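Thioredoxin reductase (Streptomyces clavuligerus, PDB 4NTD) binds FAD and is a thioredoxin reductase-like flavoenzyme, HlmI, that probably catalyses disulfide bond formation in the natural product holomycin. Local coordinates at residues Ser171-Gly176 / Ala249-Phe254; Leu178-Gly183 / Phe201-Glu206; Asp196-Phe201 / Arg218-Ile223. All coordinates share one frame; numbering follows the deposited sequence. Where two conformers were deposited one is given.

Interaction 1. Residues Ser171-Gly176 / Ala249-Phe254; sequences SDQPLG and ARSTVF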
# COMPACT_ATOMS: atom_id res chain seq x y z
N SER A 171 11.12 23.01 6.20
CA SER A 171 12.46 22.70 6.72
C SER A 171 13.14 23.94 7.28
O SER A 171 13.14 24.99 6.64
CB SER A 171 13.34 22.10 5.63
OG SER A 171 12.89 20.82 5.23
N ASP A 172 13.72 23.81 8.47
CA ASP A 172 14.52 24.87 9.11
C ASP A 172 13.75 26.13 9.50
O ASP A 172 14.36 27.13 9.89
CB ASP A 172 15.72 25.25 8.23
CG ASP A 172 16.57 24.05 7.84
OD1 ASP A 172 16.90 23.24 8.72
OD2 ASP A 172 16.90 23.92 6.64
N GLN A 173 12.42 26.11 9.41
CA GLN A 173 11.61 27.27 9.77
C GLN A 173 11.27 27.25 11.26
O GLN A 173 11.42 26.22 11.92
CB GLN A 173 10.33 27.33 8.94
CG GLN A 173 10.58 27.54 7.45
CD GLN A 173 9.30 27.74 6.66
OE1 GLN A 173 8.26 28.11 7.21
NE2 GLN A 173 9.38 27.50 5.35
N PRO A 174 10.81 28.39 11.81
CA PRO A 174 10.36 28.41 13.21
C PRO A 174 9.01 27.72 13.37
O PRO A 174 7.97 28.28 13.01
CB PRO A 174 10.28 29.91 13.54
CG PRO A 174 10.96 30.62 12.42
CD PRO A 174 10.81 29.74 11.22
N LEU A 175 9.04 26.50 13.91
CA LEU A 175 7.84 25.67 14.04
C LEU A 175 7.33 25.68 15.48
O LEU A 175 8.12 25.71 16.42
CB LEU A 175 8.14 24.22 13.64
CG LEU A 175 8.91 24.00 12.33
CD1 LEU A 175 9.05 22.51 12.06
CD2 LEU A 175 8.23 24.70 11.16
N GLY A 176 6.01 25.65 15.63
CA GLY A 176 5.38 25.54 16.94
C GLY A 176 4.53 24.29 17.03
O GLY A 176 4.06 23.78 16.01
N ALA A 249 6.50 34.54 17.81
CA ALA A 249 6.47 34.46 16.36
C ALA A 249 6.84 33.05 15.89
O ALA A 249 7.80 32.46 16.38
CB ALA A 249 7.40 35.50 15.75
N ARG A 250 6.03 32.53 14.96
CA ARG A 250 6.24 31.23 14.33
C ARG A 250 5.74 31.35 12.89
O ARG A 250 4.84 32.14 12.61
CB ARG A 250 5.44 30.13 15.04
CG ARG A 250 5.85 29.79 16.47
CD ARG A 250 7.13 28.97 16.55
NE ARG A 250 8.31 29.79 16.80
CZ ARG A 250 9.55 29.32 16.96
NH1 ARG A 250 9.80 28.01 16.89
NH2 ARG A 250 10.55 30.17 17.18
N SER A 251 6.31 30.56 11.97
CA SER A 251 5.83 30.54 10.59
C SER A 251 4.78 29.44 10.37
O SER A 251 3.90 29.57 9.52
CB SER A 251 6.99 30.33 9.62
OG SER A 251 7.48 29.01 9.69
N THR A 252 4.90 28.36 11.14
CA THR A 252 4.04 27.18 11.00
C THR A 252 3.78 26.57 12.37
O THR A 252 4.70 26.49 13.20
CB THR A 252 4.72 26.12 10.11
OG1 THR A 252 5.28 26.74 8.95
CG2 THR A 252 3.72 25.05 9.67
N VAL A 253 2.54 26.16 12.62
CA VAL A 253 2.17 25.53 13.89
C VAL A 253 1.55 24.16 13.61
O VAL A 253 0.76 24.00 12.68
CB VAL A 253 1.21 26.43 14.70
CG1 VAL A 253 0.66 25.69 15.91
CG2 VAL A 253 1.93 27.69 15.15
N PHE A 254 1.93 23.18 14.43
CA PHE A 254 1.43 21.82 14.31
C PHE A 254 0.58 21.43 15.51
O PHE A 254 0.79 21.90 16.63
CB PHE A 254 2.59 20.83 14.16
CG PHE A 254 3.27 20.88 12.82
CD1 PHE A 254 2.98 19.93 11.85
CD2 PHE A 254 4.20 21.86 12.53
CE1 PHE A 254 3.61 19.96 10.62
CE2 PHE A 254 4.83 21.90 11.30
CZ PHE A 254 4.53 20.95 10.34

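Interaction 2. Residues Leu178-Gly183 / Phe201-Glu206; sequences LGTSPG and FRHGLE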
# COMPACT_ATOMS: atom_id res chain seq x y z
N LEU A 178 1.20 22.97 19.50
CA LEU A 178 0.25 23.29 20.57
C LEU A 178 0.02 22.08 21.46
O LEU A 178 -0.18 20.97 20.97
CB LEU A 178 -1.09 23.75 19.99
CG LEU A 178 -1.06 24.89 18.97
CD1 LEU A 178 -2.48 25.29 18.60
CD2 LEU A 178 -0.29 26.10 19.50
N GLY A 179 0.04 22.30 22.78
CA GLY A 179 -0.17 21.22 23.75
C GLY A 179 -1.64 20.91 23.97
O GLY A 179 -2.14 21.02 25.10
N THR A 180 -2.32 20.51 22.90
CA THR A 180 -3.77 20.27 22.93
C THR A 180 -4.11 18.77 22.89
O THR A 180 -5.29 18.41 22.85
CB THR A 180 -4.44 20.96 21.73
OG1 THR A 180 -3.81 20.53 20.51
CG2 THR A 180 -4.32 22.47 21.85
N SER A 181 -3.09 17.93 22.92
CA SER A 181 -3.25 16.48 22.83
C SER A 181 -2.15 15.77 23.63
O SER A 181 -1.05 16.32 23.76
CB SER A 181 -3.18 16.04 21.36
OG SER A 181 -2.86 14.67 21.23
N PRO A 182 -2.43 14.56 24.15
CA PRO A 182 -1.38 13.79 24.81
C PRO A 182 -0.19 13.43 23.91
O PRO A 182 0.87 13.09 24.41
CB PRO A 182 -2.09 12.51 25.26
CG PRO A 182 -3.54 12.85 25.28
CD PRO A 182 -3.74 13.89 24.23
N GLY A 183 -0.38 13.49 22.59
CA GLY A 183 0.69 13.21 21.64
C GLY A 183 1.59 14.39 21.30
O GLY A 183 2.54 14.24 20.53
N PHE A 201 4.20 24.82 22.94
CA PHE A 201 3.33 25.65 23.76
C PHE A 201 2.57 24.68 24.67
O PHE A 201 1.64 24.01 24.22
CB PHE A 201 2.40 26.48 22.88
CG PHE A 201 3.13 27.45 22.00
CD1 PHE A 201 3.45 28.72 22.46
CD2 PHE A 201 3.51 27.09 20.71
CE1 PHE A 201 4.14 29.61 21.65
CE2 PHE A 201 4.20 27.98 19.90
CZ PHE A 201 4.51 29.24 20.37
N ARG A 202 2.96 24.60 25.94
CA ARG A 202 2.44 23.56 26.83
C ARG A 202 0.92 23.60 26.98
O ARG A 202 0.29 22.54 27.05
CB ARG A 202 3.09 23.61 28.22
CG ARG A 202 2.69 22.44 29.09
CD ARG A 202 3.47 22.39 30.39
NE ARG A 202 3.02 23.37 31.37
CZ ARG A 202 2.11 23.12 32.32
NH1 ARG A 202 1.56 21.92 32.41
NH2 ARG A 202 1.76 24.08 33.16
N HIS A 203 0.33 24.79 27.04
CA HIS A 203 -1.13 24.92 27.09
C HIS A 203 -1.75 24.12 28.25
O HIS A 203 -2.83 23.55 28.12
CB HIS A 203 -1.72 24.46 25.74
CG HIS A 203 -3.14 24.86 25.52
ND1 HIS A 203 -3.56 26.17 25.57
CD2 HIS A 203 -4.24 24.13 25.21
CE1 HIS A 203 -4.86 26.23 25.32
NE2 HIS A 203 -5.30 25.01 25.10
N GLY A 204 -1.04 24.08 29.38
CA GLY A 204 -1.50 23.31 30.55
C GLY A 204 -1.50 21.79 30.40
O GLY A 204 -2.11 21.10 31.22
N LEU A 205 -0.84 21.27 29.37
CA LEU A 205 -0.65 19.83 29.22
C LEU A 205 0.23 19.30 30.34
O LEU A 205 1.26 19.90 30.66
CB LEU A 205 0.01 19.54 27.87
CG LEU A 205 0.12 18.09 27.39
CD1 LEU A 205 -1.26 17.48 27.16
CD2 LEU A 205 0.94 18.06 26.11
N GLU A 206 -0.17 18.19 30.95
CA GLU A 206 0.62 17.57 32.01
C GLU A 206 1.86 16.91 31.42
O GLU A 206 1.75 15.98 30.62
CB GLU A 206 -0.20 16.51 32.77
CG GLU A 206 -1.47 17.03 33.44
CD GLU A 206 -1.21 17.73 34.77
OE1 GLU A 206 -0.05 18.10 35.06
OE2 GLU A 206 -2.19 17.92 35.53

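Interaction 3. Residues Asp196-Phe201 / Arg218-Ile223; sequences DDVVLF and RQVPVI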
# COMPACT_ATOMS: atom_id res chain seq x y z
N ASP A 196 15.68 22.92 13.58
CA ASP A 196 16.31 23.07 14.90
C ASP A 196 15.61 24.14 15.74
O ASP A 196 16.01 24.40 16.87
CB ASP A 196 17.83 23.31 14.81
CG ASP A 196 18.18 24.62 14.14
OD1 ASP A 196 17.27 25.40 13.81
OD2 ASP A 196 19.39 24.87 13.94
N ASP A 197 14.55 24.73 15.19
CA ASP A 197 13.75 25.76 15.86
C ASP A 197 12.32 25.26 16.02
O ASP A 197 11.45 25.53 15.19
CB ASP A 197 13.81 27.06 15.04
CG ASP A 197 13.20 28.26 15.77
OD1 ASP A 197 12.63 28.10 16.87
OD2 ASP A 197 13.31 29.37 15.22
N VAL A 198 12.09 24.51 17.10
CA VAL A 198 10.78 23.94 17.41
C VAL A 198 10.42 24.28 18.86
O VAL A 198 11.21 24.01 19.76
CB VAL A 198 10.77 22.40 17.24
CG1 VAL A 198 9.39 21.83 17.57
CG2 VAL A 198 11.17 22.02 15.83
N VAL A 199 9.25 24.88 19.06
CA VAL A 199 8.78 25.26 20.39
C VAL A 199 7.48 24.54 20.73
O VAL A 199 6.57 24.47 19.89
CB VAL A 199 8.55 26.79 20.47
CG1 VAL A 199 7.80 27.17 21.73
CG2 VAL A 199 9.89 27.52 20.40
N LEU A 200 7.38 24.02 21.95
CA LEU A 200 6.14 23.45 22.46
C LEU A 200 5.43 24.48 23.32
O LEU A 200 5.98 24.96 24.32
CB LEU A 200 6.41 22.19 23.28
CG LEU A 200 5.20 21.54 23.98
CD1 LEU A 200 4.17 21.06 22.96
CD2 LEU A 200 5.63 20.39 24.87
N PHE A 201 4.20 24.82 22.94
CA PHE A 201 3.33 25.65 23.76
C PHE A 201 2.57 24.68 24.67
O PHE A 201 1.64 24.01 24.22
CB PHE A 201 2.40 26.48 22.88
CG PHE A 201 3.13 27.45 22.00
CD1 PHE A 201 3.45 28.72 22.46
CD2 PHE A 201 3.51 27.09 20.71
CE1 PHE A 201 4.14 29.61 21.65
CE2 PHE A 201 4.20 27.98 19.90
CZ PHE A 201 4.51 29.24 20.37
N ARG A 218 16.62 17.38 23.33
CA ARG A 218 16.49 17.73 21.91
C ARG A 218 16.31 19.23 21.69
O ARG A 218 16.04 19.67 20.57
CB ARG A 218 15.34 16.95 21.27
CG ARG A 218 15.59 15.46 21.12
CD ARG A 218 16.76 15.16 20.19
NE ARG A 218 16.43 15.36 18.78
CZ ARG A 218 17.26 15.85 17.85
NH1 ARG A 218 18.49 16.24 18.15
NH2 ARG A 218 16.83 15.97 16.59
N GLN A 219 16.48 20.01 22.76
CA GLN A 219 16.51 21.47 22.68
C GLN A 219 15.24 22.05 22.05
O GLN A 219 15.29 22.84 21.11
CB GLN A 219 17.81 21.93 22.00
CG GLN A 219 19.03 21.44 22.78
CD GLN A 219 20.37 21.89 22.20
OE1 GLN A 219 20.57 21.89 20.99
NE2 GLN A 219 21.31 22.23 23.09
N VAL A 220 14.10 21.62 22.60
CA VAL A 220 12.78 22.14 22.27
C VAL A 220 12.31 22.97 23.47
O VAL A 220 11.94 22.40 24.50
CB VAL A 220 11.77 20.99 22.03
CG1 VAL A 220 10.35 21.51 21.84
CG2 VAL A 220 12.20 20.15 20.84
N PRO A 221 12.32 24.31 23.35
CA PRO A 221 11.79 25.11 24.45
C PRO A 221 10.32 24.83 24.74
O PRO A 221 9.55 24.55 23.81
CB PRO A 221 11.97 26.55 23.97
CG PRO A 221 13.08 26.49 22.98
CD PRO A 221 12.94 25.15 22.31
N VAL A 222 9.94 24.88 26.01
CA VAL A 222 8.54 24.74 26.41
C VAL A 222 8.08 26.08 26.98
O VAL A 222 8.57 26.52 28.01
CB VAL A 222 8.34 23.64 27.46
CG1 VAL A 222 6.86 23.43 27.75
CG2 VAL A 222 8.97 22.33 26.99
N ILE A 223 7.14 26.71 26.29
CA ILE A 223 6.60 27.99 26.71
C ILE A 223 5.29 27.75 27.45
O ILE A 223 4.38 27.09 26.94
CB ILE A 223 6.41 28.94 25.50
CG1 ILE A 223 7.79 29.21 24.87
CG2 ILE A 223 5.73 30.23 25.92
CD1 ILE A 223 7.78 30.15 23.69
O HOH W 1 14.30 24.49 19.03
O HOH W 2 17.34 23.10 19.00

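Interaction 1. Residues Ser171-Gly176 / Ala249-Phe254
The guanidinium of Arg250 is gripped at its NH1, which donates to Leu175 O at 2.9 Å and also forms a salt bridge with Asp197. Leu175 O lies in the guanidinium plane, but the donor stands 51° above the plane of that carbonyl. Pro174 CB sits over the centre of one guanidinium face, 3.5 Å from Arg250 CZ. The Arg250 chain is bent at chi2 and chi3, and its NE bonds to Ala249 O at 2.8 Å. Two backbone carbonyls and the Asp197 carboxylate therefore fix the rotation of the guanidinium, with Pro174 against one face.

Strands 175-178 and 252-254 run parallel here, in a five-stranded parallel sheet that probably corresponds to the NADPH-binding domain of thioredoxin reductases. Gly176 carries the pairing: its N donates to Thr252 O, and its O accepts from Phe254 N at 2.7 Å. A CB on Gly176 would lie tight against Arg250 CG and Val253 CG2. Leu175 and Thr252 lie side by side on one face of the sheet, with Leu175 CD2 3.9 Å from Thr252 CB.

Before the strand, Ser251 N donates to Pro174 O. Ser251 OG donates to Gln173 OE1 at 2.8 Å, in the amide plane and on a lone pair. The Phe254 ring packs on His187 and Leu191 of helix 184-191. Its side chain lies about 6 Å from those of the glutathione-binding His161 and Cys162.

Interaction 2. Residues Leu178-Gly183 / Phe201-Glu206
Two neighbouring parallel strands of a Rossmann-like sheet end here, and the loops that follow them pack together. Leu178 and Phe201 form the last parallel bridge. Gly179 N donates to Phe201 O at 2.7 Å, with a bent N-H...O angle of 132°. Beside this bond, Leu178 CD2 meets Phe201 CD2 at 4.1 Å.

Gly179 is the centre of an inverse gamma turn. It lies so close to the other loop that a CB here would clash with Arg202 O and Phe201 O. Its own O faces the edge of the His203 ring, in the ring plane, and is 3.5 Å from His203 CB. Thr180 CG2 approaches the same ring, 3.7 Å from His203 CD2. His203 ND1 is bonded to Val227 N.

Arg202 to Leu205 form a type I' turn, closed by Leu205 N donating to Arg202 O, which turns Leu205 back toward the first loop. Leu205 CG is anti to the backbone N (chi1 -171°), which carries it to the side of Ser181. Both methyls touch Ser181 O, with Leu205 CD2 at 3.5 Å from it. An alanine here would probably open a gap beside Ser181 O and Gly179 CA. In one of the two conformers of Arg202, Arg202 NE forms a salt bridge with Glu224.

Ser181 OG accepts from Gly183 N, a capping bond at the entry to helix 184-191. The 178-183 loop leads from strand 175-178 into that helix, while the 201-206 loop leads from strand 198-201 toward helix 209-217.

Interaction 3. Residues Asp196-Phe201 / Arg218-Ile223
Gln219 O and Asp196 O are linked by two waters, and one of these also accepts from Val198 N at 2.9 Å. Gln219 has positive phi and is the C-prime residue of the Schellman motif that ends helix 209-217. This turns the chain back toward strand 198-201.

Val220 comes next. Its CG1 is anti to the backbone N (chi1 173°) and lies 3.4 Å from Val198 O. The same methyl packs on Leu200 CB. Pro221 CD also touches Val198 O, at 3.3 Å, and the ring CG lies near Val199 CG2. Pro221 O accepts from Leu200 N at 2.9 Å, the first direct hydrogen bond between the two segments.

Val222 pairs in parallel with Leu200, and both side chains lie on the sheet face that meets Leu215 of helix 209-217. This is the beta-alpha-beta unit of strand 198-201, helix 209-217 and strand 222-223. Ile223 N then donates to Leu200 O at 2.9 Å, so Leu200 bonds through both its N and its O.

Ile223 side-chain atoms lie on the other face. Its CD1 meets Val199 CG1 at 3.6 Å and Phe201 CE1 at 4.2 Å, and Val199 CG1 itself lies over one face of the Phe201 ring, offset toward the rim. Backbone bonds thus set the register and apolar packing backs them, while Asp196 O and Gln219 O, both acceptors, need water to join them.

All three contacts belong to the same five-stranded parallel sheet. Interaction 1 pairs strand 175-178 with 252-254, and interaction 3 pairs 198-201 with the edge strand 222-223. Interaction 2 lies where two neighbouring inner strands, 175-178 and 198-201, end, and shares Phe201 with interaction 3. Interaction 1 has the richest polar chemistry, and a probable hydrogen bond from Leu175 N to Asp197 O joins it to interaction 3. Interaction 3 is mainly apolar, with waters at one end. Interaction 2 has a single hydrogen bond between its segments and relies on close loop packing. Each contact has a buried part beside a more exposed one. Interaction 1 comes nearest to the bound glutathione, through Phe254.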